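D-aminoacyl-tRNA deacylase (Archaeoglobus fulgidus, PDB 1YQE) probably hydrolyses D-aminoacyl-tRNAs to free tRNA and D-amino acids, with zinc as the likely cofactor. Local coordinates at residues V121-E126 / A174-D179. Numbering follows the deposited sequence.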
loop_
_atom_site.group_PDB
_atom_site.type_symbol
_atom_site.label_atom_id
_atom_site.label_comp_id
_atom_site.label_asym_id
_atom_site.label_seq_id
_atom_site.Cartn_x
_atom_site.Cartn_y
_atom_site.Cartn_z
ATOM N N VAL A 121 3.352 -8.919 0.549
ATOM C CA VAL A 121 2.319 -9.749 1.152
ATOM C C VAL A 121 2.656 -11.239 1.133
ATOM O O VAL A 121 2.427 -11.944 2.120
ATOM C CB VAL A 121 0.960 -9.509 0.467
ATOM C CG1 VAL A 121 -0.075 -10.529 0.950
ATOM C CG2 VAL A 121 0.489 -8.098 0.782
ATOM N N LEU A 122 3.209 -11.728 0.027
ATOM C CA LEU A 122 3.558 -13.141 -0.041
ATOM C C LEU A 122 4.729 -13.469 0.886
ATOM O O LEU A 122 4.798 -14.571 1.441
ATOM C CB LEU A 122 3.884 -13.543 -1.482
ATOM C CG LEU A 122 2.713 -13.454 -2.467
ATOM C CD1 LEU A 122 3.181 -13.903 -3.844
ATOM C CD2 LEU A 122 1.545 -14.319 -1.991
ATOM N N ALA A 123 5.642 -12.513 1.059
ATOM C CA ALA A 123 6.797 -12.702 1.936
ATOM C C ALA A 123 6.334 -12.656 3.390
ATOM O O ALA A 123 6.935 -13.280 4.265
ATOM C CB ALA A 123 7.841 -11.620 1.687
ATOM N N LEU A 124 5.266 -11.904 3.642
ATOM C CA LEU A 124 4.707 -11.798 4.985
ATOM C C LEU A 124 3.961 -13.091 5.306
ATOM O O LEU A 124 4.129 -13.670 6.378
ATOM C CB LEU A 124 3.738 -10.607 5.072
ATOM C CG LEU A 124 3.024 -10.386 6.414
ATOM C CD1 LEU A 124 4.039 -10.032 7.488
ATOM C CD2 LEU A 124 1.991 -9.270 6.273
ATOM N N ARG A 125 3.138 -13.539 4.363
ATOM C CA ARG A 125 2.360 -14.757 4.530
ATOM C C ARG A 125 3.273 -15.902 4.975
ATOM O O ARG A 125 2.920 -16.694 5.844
ATOM C CB ARG A 125 1.683 -15.131 3.214
ATOM C CG ARG A 125 0.631 -16.232 3.334
ATOM C CD ARG A 125 0.222 -16.752 1.960
ATOM N NE ARG A 125 1.281 -17.559 1.361
ATOM C CZ ARG A 125 1.234 -18.087 0.140
ATOM N NH1 ARG A 125 0.175 -17.896 -0.636
ATOM N NH2 ARG A 125 2.249 -18.816 -0.304
ATOM N N GLU A 126 4.453 -15.965 4.370
ATOM C CA GLU A 126 5.430 -17.000 4.675
ATOM C C GLU A 126 5.909 -16.967 6.131
ATOM O O GLU A 126 6.361 -17.982 6.663
ATOM C CB GLU A 126 6.626 -16.850 3.730
ATOM C CG GLU A 126 7.592 -18.013 3.729
ATOM C CD GLU A 126 8.727 -17.817 2.739
ATOM O OE1 GLU A 126 9.540 -18.750 2.569
ATOM O OE2 GLU A 126 8.806 -16.727 2.130
ATOM N N ALA A 174 9.880 -5.878 8.674
ATOM C CA ALA A 174 11.156 -5.509 8.070
ATOM C C ALA A 174 11.668 -6.615 7.156
ATOM O O ALA A 174 12.157 -6.342 6.062
ATOM C CB ALA A 174 12.186 -5.200 9.150
ATOM N N GLU A 175 11.557 -7.863 7.601
ATOM C CA GLU A 175 12.013 -8.989 6.792
ATOM C C GLU A 175 11.181 -9.114 5.523
ATOM O O GLU A 175 11.719 -9.367 4.444
ATOM C CB GLU A 175 11.928 -10.301 7.574
ATOM C CG GLU A 175 13.085 -10.541 8.529
ATOM C CD GLU A 175 13.051 -11.930 9.139
ATOM O OE1 GLU A 175 12.732 -12.894 8.411
ATOM O OE2 GLU A 175 13.355 -12.063 10.341
ATOM N N ALA A 176 9.868 -8.944 5.655
ATOM C CA ALA A 176 8.991 -9.040 4.499
ATOM C C ALA A 176 9.330 -7.922 3.519
ATOM O O ALA A 176 9.327 -8.136 2.310
ATOM C CB ALA A 176 7.526 -8.962 4.930
ATOM N N MET A 177 9.641 -6.736 4.041
ATOM C CA MET A 177 10.007 -5.616 3.182
ATOM C C MET A 177 11.296 -5.914 2.425
ATOM O O MET A 177 11.399 -5.630 1.233
ATOM C CB MET A 177 10.210 -4.338 3.993
ATOM C CG MET A 177 8.952 -3.711 4.550
ATOM S SD MET A 177 9.370 -2.140 5.349
ATOM C CE MET A 177 8.813 -0.988 4.145
ATOM N N LEU A 178 12.286 -6.472 3.114
ATOM C CA LEU A 178 13.550 -6.781 2.458
ATOM C C LEU A 178 13.326 -7.768 1.318
ATOM O O LEU A 178 13.927 -7.631 0.257
ATOM C CB LEU A 178 14.562 -7.349 3.458
ATOM C CG LEU A 178 15.973 -7.600 2.910
ATOM C CD1 LEU A 178 16.529 -6.323 2.286
ATOM C CD2 LEU A 178 16.882 -8.079 4.034
ATOM N N ASP A 179 12.463 -8.762 1.538
ATOM C CA ASP A 179 12.156 -9.745 0.501
ATOM C C ASP A 179 11.452 -9.079 -0.675
ATOM O O ASP A 179 11.682 -9.438 -1.831
ATOM C CB ASP A 179 11.259 -10.856 1.045
ATOM C CG ASP A 179 12.010 -11.844 1.911
ATOM O OD1 ASP A 179 13.256 -11.763 1.983
ATOM O OD2 ASP A 179 11.351 -12.708 2.516
#
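A123 and A176 illustrate how small residues let two helices approach closely: their CA atoms lie 5.0 Å apart, and the axes of 121-125 and 174-179 come within 8.1 Å, their N-to-C directions 135° apart. The apolar core is the methyl pair, A123 CB to A176 CB at 4.2 Å, joined by L124 CB, 4.1 Å from A176 CB. Each methyl also packs against the other backbone by van der Waals contact: A176 CB lies 3.9 Å from L124 N, and A123 CB 3.8 Å from A176 O. A123 CB further meets D179 CB at 3.6 Å. L124 thus meets A176 with its backbone N and its CB; with CG anti to the backbone N (chi1 178°), the branched end lies at the margin of the contact, where L124 also packs on F136.

No polar bond joins the two segments directly. D179 CG stands anti to its own carbonyl carbon, which lays D179 OD2 3.8 Å from A123 CB. That oxygen is held in a salt bridge by R127, just outside them, whose guanidinium also binds E175 and the carbonyl oxygen of A123. R127 thus ties both helices together, and its charge probably eases the proximity of the E126 and D179 carboxylates.

Within the fold, helix 114-125 rests V121 and L124 on strand 135-138 at the edge of the mixed sheet, while helix 167-182 turns A174 and M177 to helix 15-24.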